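Local coordinates for protein member of DUF4221 family (Bacteroides vulgatus, PDB 3S9J) that is of unknown function but folds as a six-bladed beta-propeller and carries bound sodium ions in the crystal, at residues L78-G83 with V95-I100; R114-F118 with A168-R173; W179-F183 with M223-K229. All coordinates share one frame; numbering follows the deposited sequence.

Interaction 1. Residues L78-G83 with V95-I100. With FMT (formic acid), chain P.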
loop_
_atom_site.group_PDB
_atom_site.type_symbol
_atom_site.label_atom_id
_atom_site.label_comp_id
_atom_site.label_asym_id
_atom_site.label_seq_id
_atom_site.Cartn_x
_atom_site.Cartn_y
_atom_site.Cartn_z
ATOM N N LEU A 78 -22.169 -7.438 -1.742
ATOM C CA LEU A 78 -20.729 -7.569 -1.703
ATOM C C LEU A 78 -20.387 -8.165 -0.358
ATOM O O LEU A 78 -20.205 -7.430 0.624
ATOM C CB LEU A 78 -20.068 -6.217 -1.846
ATOM C CG LEU A 78 -20.420 -5.417 -3.097
ATOM C CD1 LEU A 78 -20.115 -3.941 -2.868
ATOM C CD2 LEU A 78 -19.677 -5.929 -4.330
ATOM N N PRO A 79 -20.270 -9.512 -0.293
ATOM C CA PRO A 79 -20.109 -10.192 0.988
ATOM C C PRO A 79 -18.852 -9.898 1.771
ATOM O O PRO A 79 -18.872 -10.030 2.996
ATOM C CB PRO A 79 -20.116 -11.690 0.595
ATOM C CG PRO A 79 -20.837 -11.753 -0.680
ATOM C CD PRO A 79 -20.456 -10.477 -1.399
ATOM N N ALA A 80 -17.742 -9.528 1.117
ATOM C CA ALA A 80 -16.437 -9.550 1.784
ATOM C C ALA A 80 -15.402 -8.554 1.275
ATOM O O ALA A 80 -14.233 -8.900 1.015
ATOM C CB ALA A 80 -15.851 -10.960 1.745
ATOM N N VAL A 81 -15.824 -7.303 1.168
ATOM C CA VAL A 81 -14.957 -6.233 0.731
ATOM C C VAL A 81 -13.807 -5.978 1.682
ATOM O O VAL A 81 -13.977 -5.834 2.912
ATOM C CB VAL A 81 -15.731 -4.913 0.560
ATOM C CG1 VAL A 81 -14.770 -3.743 0.214
ATOM C CG2 VAL A 81 -16.836 -5.079 -0.455
ATOM N N PHE A 82 -12.629 -5.999 1.095
ATOM C CA PHE A 82 -11.413 -5.564 1.748
ATOM C C PHE A 82 -10.408 -5.138 0.690
ATOM O O PHE A 82 -9.632 -5.904 0.121
ATOM C CB PHE A 82 -10.853 -6.548 2.772
ATOM C CG PHE A 82 -10.340 -5.847 3.989
ATOM C CD1 PHE A 82 -11.177 -4.975 4.674
ATOM C CD2 PHE A 82 -9.042 -5.996 4.421
ATOM C CE1 PHE A 82 -10.740 -4.273 5.775
ATOM C CE2 PHE A 82 -8.609 -5.313 5.543
ATOM C CZ PHE A 82 -9.481 -4.439 6.206
ATOM N N GLY A 83 -10.486 -3.853 0.409
ATOM C CA GLY A 83 -9.706 -3.212 -0.622
ATOM C C GLY A 83 -10.659 -2.662 -1.679
ATOM O O GLY A 83 -11.556 -3.365 -2.171
ATOM N N VAL A 95 -13.432 -3.388 -6.368
ATOM C CA VAL A 95 -13.309 -3.834 -4.990
ATOM C C VAL A 95 -12.846 -5.280 -4.954
ATOM O O VAL A 95 -13.207 -6.102 -5.789
ATOM C CB VAL A 95 -14.603 -3.665 -4.130
ATOM C CG1 VAL A 95 -15.134 -2.189 -4.177
ATOM C CG2 VAL A 95 -15.688 -4.665 -4.549
ATOM N N ALA A 96 -11.990 -5.554 -3.981
ATOM C CA ALA A 96 -11.397 -6.884 -3.767
ATOM C C ALA A 96 -12.165 -7.589 -2.650
ATOM O O ALA A 96 -12.406 -7.015 -1.581
ATOM C CB ALA A 96 -9.916 -6.788 -3.386
ATOM N N GLN A 97 -12.543 -8.841 -2.906
ATOM C CA GLN A 97 -13.239 -9.662 -1.922
ATOM C C GLN A 97 -12.472 -10.973 -1.785
ATOM O O GLN A 97 -12.906 -12.042 -2.252
ATOM C CB GLN A 97 -14.700 -9.864 -2.303
ATOM C CG GLN A 97 -15.470 -8.586 -2.625
ATOM C CD GLN A 97 -16.918 -8.808 -2.731
ATOM O OE1 GLN A 97 -17.583 -9.094 -1.732
ATOM N NE2 GLN A 97 -17.448 -8.695 -3.945
ATOM N N ASN A 98 -11.308 -10.859 -1.165
ATOM C CA ASN A 98 -10.424 -12.010 -0.956
ATOM C C ASN A 98 -11.113 -13.285 -0.486
ATOM O O ASN A 98 -10.877 -14.361 -1.053
ATOM C CB ASN A 98 -9.331 -11.646 0.016
ATOM C CG ASN A 98 -8.366 -12.796 0.282
ATOM O OD1 ASN A 98 -7.489 -13.049 -0.505
ATOM N ND2 ASN A 98 -8.525 -13.471 1.426
ATOM N N ASN A 99 -11.955 -13.203 0.554
ATOM C CA ASN A 99 -12.419 -14.395 1.225
ATOM C C ASN A 99 -13.338 -15.230 0.357
ATOM O O ASN A 99 -13.537 -16.396 0.634
ATOM C CB ASN A 99 -13.117 -14.050 2.541
ATOM C CG ASN A 99 -12.158 -13.551 3.599
ATOM O OD1 ASN A 99 -10.936 -13.560 3.431
ATOM N ND2 ASN A 99 -12.732 -13.097 4.736
ATOM N N ILE A 100 -13.885 -14.643 -0.711
ATOM C CA ILE A 100 -14.743 -15.349 -1.633
ATOM C C ILE A 100 -14.173 -15.398 -3.081
ATOM O O ILE A 100 -14.909 -15.699 -4.018
ATOM C CB ILE A 100 -16.209 -14.790 -1.637
ATOM C CG1 ILE A 100 -16.251 -13.307 -2.040
ATOM C CG2 ILE A 100 -16.910 -15.022 -0.265
ATOM C CD1 ILE A 100 -17.647 -12.842 -2.432
HETATM C C FMT P . -16.360 -12.523 4.921
HETATM O O1 FMT P . -15.840 -13.616 4.618
HETATM O O2 FMT P . -17.580 -12.377 5.129
HETATM O O HOH W 1 -12.405 -10.686 2.060
HETATM O O HOH W 2 -9.764 -8.592 -0.410
#
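The carbonyl oxygen A96 O is gripped from the loop 78-83 by two groups: F82 N donates to A96 O at 2.9 Å in an almost straight bond, and the CA-H of V81 adds a weaker contact. This loop is the link between two blades of the beta-propeller, running beside strand 93-97 from the outermost strand of one blade, 63-69, to the first strand of the next, 84-86. A96 N answers by donating to G83 O at 2.9 Å, so A96 is held through both its backbone polar atoms. G83 has a positive phi of 117°, a conformation that suits glycine. Q97 sends its side chain across to the loop: CG stands beside the backbone N (chi1 -51°) and the chain runs on extended, which carries OE1 to A80 N at 2.9 Å, with the donor in the plane of the amide carbonyl. The ring of P79 lies across this amide, its CD 3.2 Å from Q97 OE1, and also meets the tip of I100. Outside the pair, Y52, a sodium ligand, uses its hydroxyl to bond L78 O and V81 N. Two waters bridge the more open side, joining A80 O to N99 N and F82 O to N98 N. Beyond them N99 ND2 donates at 3.2 Å to O1 of a formic acid molecule, probably from the crystallisation liquor.

Interaction 2. Residues R114-F118 with A168-R173; sequences RNYNF and ASQDLR
Q170 reaches from strand 165-171 between Y116, on strand 112-117, and F118, just past its end. With CG anti to the backbone N (chi1 -177°) and the rest of the chain extended, its amide arrives at N117 O, to which NE2 donates at 2.8 Å. The acceptor lies near the plane of the Q170 amide, although the donor stands well above the carbonyl plane of N117, and the same NE2 also bonds G175 O. Q170 OE1 lies between Y116 CB, at 3.6 Å, and F118 CD2, at 3.1 Å. In the conformer of F118 described here, one of two, the ring and the Q170 chain run past each other in opposite directions, and the ring edge meets A168 CB at 4.2 Å from F118 CZ. These residues join neighbouring blades of the six-bladed propeller: strand 112-117 is the outermost of its blade, and 165-171 is the third of the next. Y116 reaches across to L172. Its hydroxyl donates to L172 O at 2.6 Å, in the carbonyl plane and on a lone pair, while L172 CD2 lies 4.0 Å from Y116 CZ. One of two modelled conformers of R114 sets one face of its guanidinium against Y116 CE2, which sits toward the rim of that group, and turns NH1 to R173 O at 2.7 Å. There the chain is already bending, in an Asx turn closed by R173 N donating to D171 OD1 at 2.8 Å.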
loop_
_atom_site.group_PDB
_atom_site.type_symbol
_atom_site.label_atom_id
_atom_site.label_comp_id
_atom_site.label_asym_id
_atom_site.label_seq_id
_atom_site.Cartn_x
_atom_site.Cartn_y
_atom_site.Cartn_z
ATOM N N ARG A 114 -20.244 -5.541 -12.394
ATOM C CA ARG A 114 -19.934 -6.945 -12.606
ATOM C C ARG A 114 -19.192 -7.581 -11.454
ATOM O O ARG A 114 -18.429 -6.934 -10.775
ATOM C CB ARG A 114 -19.097 -7.101 -13.856
ATOM C CG ARG A 114 -19.910 -6.893 -15.086
ATOM C CD ARG A 114 -19.191 -7.349 -16.290
ATOM N NE ARG A 114 -18.647 -8.694 -16.155
ATOM C CZ ARG A 114 -17.904 -9.248 -17.102
ATOM N NH1 ARG A 114 -17.641 -8.535 -18.186
ATOM N NH2 ARG A 114 -17.410 -10.474 -16.958
ATOM N N ASN A 115 -19.457 -8.878 -11.246
ATOM C CA ASN A 115 -18.655 -9.713 -10.339
ATOM C C ASN A 115 -17.717 -10.569 -11.186
ATOM O O ASN A 115 -18.126 -11.049 -12.249
ATOM C CB ASN A 115 -19.546 -10.652 -9.547
ATOM C CG ASN A 115 -20.356 -9.946 -8.494
ATOM O OD1 ASN A 115 -19.857 -9.080 -7.765
ATOM N ND2 ASN A 115 -21.608 -10.366 -8.363
ATOM N N TYR A 116 -16.479 -10.737 -10.753
ATOM C CA TYR A 116 -15.513 -11.599 -11.391
ATOM C C TYR A 116 -14.977 -12.616 -10.390
ATOM O O TYR A 116 -14.505 -12.254 -9.330
ATOM C CB TYR A 116 -14.311 -10.826 -11.894
ATOM C CG TYR A 116 -14.610 -9.639 -12.776
ATOM C CD1 TYR A 116 -14.808 -8.381 -12.223
ATOM C CD2 TYR A 116 -14.630 -9.758 -14.164
ATOM C CE1 TYR A 116 -15.069 -7.274 -13.009
ATOM C CE2 TYR A 116 -14.864 -8.644 -14.970
ATOM C CZ TYR A 116 -15.088 -7.401 -14.390
ATOM O OH TYR A 116 -15.315 -6.296 -15.159
ATOM N N ASN A 117 -14.958 -13.883 -10.778
ATOM C CA ASN A 117 -14.209 -14.894 -10.041
ATOM C C ASN A 117 -12.734 -14.732 -10.328
ATOM O O ASN A 117 -12.329 -14.611 -11.485
ATOM C CB ASN A 117 -14.697 -16.290 -10.438
ATOM C CG ASN A 117 -13.950 -17.408 -9.734
ATOM O OD1 ASN A 117 -14.023 -17.526 -8.511
ATOM N ND2 ASN A 117 -13.217 -18.234 -10.502
ATOM N N PHE A 118 -11.905 -14.700 -9.286
ATOM C CA PHE A 118 -10.457 -14.533 -9.482
ATOM C C PHE A 118 -9.761 -15.664 -8.733
ATOM O O PHE A 118 -9.705 -15.699 -7.501
ATOM C CB PHE A 118 -9.948 -13.147 -9.018
ATOM C CG PHE A 118 -8.558 -12.738 -9.545
ATOM C CD1 PHE A 118 -7.447 -13.575 -9.443
ATOM C CD2 PHE A 118 -8.343 -11.451 -10.026
ATOM C CE1 PHE A 118 -6.189 -13.158 -9.865
ATOM C CE2 PHE A 118 -7.092 -11.023 -10.454
ATOM C CZ PHE A 118 -6.002 -11.883 -10.376
ATOM N N ALA A 168 -0.377 -10.876 -11.309
ATOM C CA ALA A 168 -1.326 -11.459 -12.241
ATOM C C ALA A 168 -2.283 -10.358 -12.638
ATOM O O ALA A 168 -2.412 -9.372 -11.918
ATOM C CB ALA A 168 -2.077 -12.600 -11.625
ATOM N N SER A 169 -2.921 -10.512 -13.802
ATOM C CA SER A 169 -3.918 -9.532 -14.237
ATOM C C SER A 169 -5.217 -10.239 -14.539
ATOM O O SER A 169 -5.223 -11.431 -14.808
ATOM C CB SER A 169 -3.452 -8.761 -15.466
ATOM O OG SER A 169 -3.433 -9.603 -16.625
ATOM N N GLN A 170 -6.308 -9.504 -14.445
ATOM C CA GLN A 170 -7.609 -10.001 -14.845
ATOM C C GLN A 170 -8.241 -9.052 -15.837
ATOM O O GLN A 170 -8.297 -7.834 -15.621
ATOM C CB GLN A 170 -8.516 -10.182 -13.612
ATOM C CG GLN A 170 -9.867 -10.770 -14.000
ATOM C CD GLN A 170 -10.632 -11.302 -12.840
ATOM O OE1 GLN A 170 -10.733 -10.636 -11.790
ATOM N NE2 GLN A 170 -11.189 -12.485 -13.001
ATOM N N ASP A 171 -8.732 -9.608 -16.945
ATOM C CA ASP A 171 -9.342 -8.822 -17.990
ATOM C C ASP A 171 -10.719 -8.418 -17.507
ATOM O O ASP A 171 -11.533 -9.264 -17.153
ATOM C CB ASP A 171 -9.400 -9.652 -19.273
ATOM C CG ASP A 171 -9.835 -8.848 -20.455
ATOM O OD1 ASP A 171 -10.998 -8.440 -20.478
ATOM O OD2 ASP A 171 -9.004 -8.553 -21.329
ATOM N N LEU A 172 -11.006 -7.122 -17.530
ATOM C CA LEU A 172 -12.281 -6.621 -17.014
ATOM C C LEU A 172 -13.464 -6.839 -17.982
ATOM O O LEU A 172 -14.613 -6.625 -17.627
ATOM C CB LEU A 172 -12.128 -5.143 -16.656
ATOM C CG LEU A 172 -11.100 -4.859 -15.545
ATOM C CD1 LEU A 172 -10.814 -3.365 -15.443
ATOM C CD2 LEU A 172 -11.577 -5.447 -14.198
ATOM N N ARG A 173 -13.188 -7.298 -19.198
ATOM C CA ARG A 173 -14.283 -7.731 -20.077
ATOM C C ARG A 173 -14.538 -9.229 -19.924
ATOM O O ARG A 173 -15.655 -9.649 -19.701
ATOM C CB ARG A 173 -14.015 -7.417 -21.529
ATOM C CG ARG A 173 -15.211 -7.878 -22.397
ATOM C CD ARG A 173 -15.126 -7.516 -23.787
ATOM N NE ARG A 173 -16.200 -8.172 -24.550
ATOM C CZ ARG A 173 -17.467 -7.759 -24.600
ATOM N NH1 ARG A 173 -17.857 -6.674 -23.921
ATOM N NH2 ARG A 173 -18.357 -8.420 -25.325
#

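Interaction 3. Residues W179-F183 with M223-K229; sequences WIPIF and MVTDDLK
I182 packs tightly against selenomethionine M223, whose CE methyl lies only 3.5 Å from I182 CG2, closer than carbons usually sit. The two segments belong to adjacent blades of the beta-propeller: strand 177-183 is the outermost strand of one, though the chain turns at P181 and I182 lies beyond that corner, and strand 221-225 is the third of the next, followed by the turn that leads to strand 231-235. The I182 side chain fills the joint between them. Its chi1 of -64° points CG2 at the selenomethionine and CG1, with CD1, at T225 and L228, CG1 lying 3.6 Å from L228 O. CD1 touches T225 CG2 and stands 4.0 Å from L228 CD2. M223 bends at chi3 to bring its methyl over. I180 adds a second apolar touch, its CG2 lying 4.1 Å from L228 CB. Strands 165-171 and 211-216 back this buried side, through M166 and L212 touching I182.

The corner at P181 is an inverse gamma turn, closed by I182 N donating to I180 O at 2.8 Å, and the contact becomes looser there. P181 CG lies 3.8 Å from L228 O, and the lysine K229 is exposed, its NZ passing P181 CB at 4.3 Å. A water sits between P181 O and K229 O, donating to both, and both bonds are short. The turn holding L228 has its own polar brace in T225 OG1. This hydroxyl oxygen, which is also bonded to H230 O, accepts from K229 N at 3.2 Å with an N-H...O angle of 154°.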
loop_
_atom_site.group_PDB
_atom_site.type_symbol
_atom_site.label_atom_id
_atom_site.label_comp_id
_atom_site.label_asym_id
_atom_site.label_seq_id
_atom_site.Cartn_x
_atom_site.Cartn_y
_atom_site.Cartn_z
ATOM N N TRP A 179 -0.934 -14.762 -15.821
ATOM C CA TRP A 179 0.257 -14.555 -14.998
ATOM C C TRP A 179 1.146 -13.574 -15.755
ATOM O O TRP A 179 1.320 -13.701 -16.968
ATOM C CB TRP A 179 1.077 -15.837 -14.854
ATOM C CG TRP A 179 0.518 -16.940 -14.032
ATOM C CD1 TRP A 179 0.237 -18.211 -14.458
ATOM C CD2 TRP A 179 0.241 -16.913 -12.633
ATOM N NE1 TRP A 179 -0.214 -18.972 -13.412
ATOM C CE2 TRP A 179 -0.212 -18.208 -12.276
ATOM C CE3 TRP A 179 0.357 -15.931 -11.636
ATOM C CZ2 TRP A 179 -0.578 -18.538 -10.969
ATOM C CZ3 TRP A 179 -0.012 -16.256 -10.349
ATOM C CH2 TRP A 179 -0.471 -17.557 -10.022
ATOM N N ILE A 180 1.725 -12.624 -15.053
ATOM C CA ILE A 180 2.579 -11.615 -15.653
ATOM C C ILE A 180 4.027 -12.074 -15.447
ATOM O O ILE A 180 4.362 -12.496 -14.342
ATOM C CB ILE A 180 2.343 -10.253 -15.002
ATOM C CG1 ILE A 180 0.832 -9.907 -15.068
ATOM C CG2 ILE A 180 3.176 -9.182 -15.702
ATOM C CD1 ILE A 180 0.221 -9.976 -16.479
ATOM N N PRO A 181 4.858 -12.038 -16.501
ATOM C CA PRO A 181 6.215 -12.628 -16.379
ATOM C C PRO A 181 7.233 -11.719 -15.648
ATOM O O PRO A 181 8.297 -11.356 -16.183
ATOM C CB PRO A 181 6.590 -12.910 -17.835
ATOM C CG PRO A 181 5.877 -11.837 -18.597
ATOM C CD PRO A 181 4.570 -11.646 -17.896
ATOM N N ILE A 182 6.871 -11.367 -14.418
ATOM C CA ILE A 182 7.696 -10.630 -13.473
ATOM C C ILE A 182 7.761 -11.537 -12.269
ATOM O O ILE A 182 6.732 -11.821 -11.653
ATOM C CB ILE A 182 7.049 -9.307 -13.061
ATOM C CG1 ILE A 182 6.909 -8.367 -14.264
ATOM C CG2 ILE A 182 7.874 -8.589 -11.933
ATOM C CD1 ILE A 182 6.016 -7.137 -13.908
ATOM N N PHE A 183 8.961 -12.011 -11.967
ATOM C CA PHE A 183 9.168 -13.083 -10.997
ATOM C C PHE A 183 9.848 -12.550 -9.723
ATOM O O PHE A 183 10.541 -11.540 -9.746
ATOM C CB PHE A 183 10.013 -14.173 -11.632
ATOM C CG PHE A 183 9.326 -14.841 -12.800
ATOM C CD1 PHE A 183 8.400 -15.853 -12.577
ATOM C CD2 PHE A 183 9.551 -14.414 -14.099
ATOM C CE1 PHE A 183 7.741 -16.460 -13.641
ATOM C CE2 PHE A 183 8.897 -15.023 -15.165
ATOM C CZ PHE A 183 7.984 -16.035 -14.924
HETATM N N MSE A 223 12.980 -2.300 -7.710
HETATM C CA MSE A 223 12.858 -3.018 -8.965
HETATM C C MSE A 223 11.944 -2.209 -9.857
HETATM O O MSE A 223 10.869 -1.768 -9.422
HETATM C CB MSE A 223 12.212 -4.369 -8.674
HETATM C CG MSE A 223 12.287 -5.365 -9.768
HETATM SE SE MSE A 223 11.074 -6.814 -9.334
HETATM C CE MSE A 223 9.540 -6.073 -10.204
ATOM N N VAL A 224 12.365 -2.000 -11.105
ATOM C CA VAL A 224 11.621 -1.163 -12.038
ATOM C C VAL A 224 11.482 -1.867 -13.379
ATOM O O VAL A 224 12.422 -2.492 -13.860
ATOM C CB VAL A 224 12.315 0.201 -12.248
ATOM C CG1 VAL A 224 11.562 1.078 -13.299
ATOM C CG2 VAL A 224 12.521 0.927 -10.915
ATOM N N THR A 225 10.303 -1.766 -13.981
ATOM C CA THR A 225 10.095 -2.277 -15.325
ATOM C C THR A 225 9.113 -1.394 -16.085
ATOM O O THR A 225 8.136 -0.935 -15.529
ATOM C CB THR A 225 9.595 -3.754 -15.341
ATOM O OG1 THR A 225 9.461 -4.203 -16.708
ATOM C CG2 THR A 225 8.316 -3.903 -14.629
ATOM N N ASP A 226 9.414 -1.155 -17.355
ATOM C CA ASP A 226 8.580 -0.345 -18.261
ATOM C C ASP A 226 7.756 -1.166 -19.256
ATOM O O ASP A 226 6.924 -0.596 -19.984
ATOM C CB ASP A 226 9.470 0.610 -19.066
ATOM C CG ASP A 226 10.185 1.600 -18.199
ATOM O OD1 ASP A 226 9.739 1.844 -17.060
ATOM O OD2 ASP A 226 11.189 2.152 -18.653
ATOM N N ASP A 227 8.018 -2.469 -19.334
ATOM C CA ASP A 227 7.317 -3.355 -20.281
ATOM C C ASP A 227 6.773 -4.619 -19.593
ATOM O O ASP A 227 6.423 -5.585 -20.255
ATOM C CB ASP A 227 8.229 -3.715 -21.458
ATOM C CG ASP A 227 9.473 -4.496 -21.044
ATOM O OD1 ASP A 227 9.737 -4.673 -19.829
ATOM O OD2 ASP A 227 10.197 -4.932 -21.957
ATOM N N LEU A 228 6.692 -4.590 -18.263
ATOM C CA LEU A 228 6.185 -5.730 -17.488
ATOM C C LEU A 228 6.949 -7.012 -17.787
ATOM O O LEU A 228 6.371 -8.099 -17.834
ATOM C CB LEU A 228 4.680 -5.913 -17.749
ATOM C CG LEU A 228 3.805 -4.709 -17.404
ATOM C CD1 LEU A 228 2.374 -4.962 -17.882
ATOM C CD2 LEU A 228 3.839 -4.450 -15.911
ATOM N N LYS A 229 8.259 -6.875 -17.985
ATOM C CA LYS A 229 9.094 -8.008 -18.329
ATOM C C LYS A 229 10.561 -7.772 -17.978
ATOM O O LYS A 229 11.124 -8.515 -17.171
ATOM C CB LYS A 229 8.957 -8.336 -19.809
ATOM C CG LYS A 229 9.728 -9.584 -20.235
ATOM C CD LYS A 229 8.947 -10.426 -21.256
ATOM C CE LYS A 229 9.629 -11.781 -21.524
ATOM N NZ LYS A 229 10.090 -12.457 -20.255
HETATM O O HOH W 3 10.793 -10.628 -15.825
#

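Overall arrangement
The three contacts follow the chain in series, blade by blade. Interaction 1 sets the loop entering a blade against that blade's second strand; interaction 2 joins the same blade, through its outermost strand, to the next; interaction 3 repeats this blade-to-blade join one step further on. The centres of interactions 1 and 2 are 13 Å apart, with nearest atoms about 5 Å apart. Interactions 2 and 3, 20 Å apart between centres, touch directly through neighbouring strands, with S169 OG 3.7 Å from I180 CD1. Interactions 1 and 3 are 26 Å apart between centres. A sodium ion lies about 8 Å from the side chain of L78 in interaction 1, without touching it.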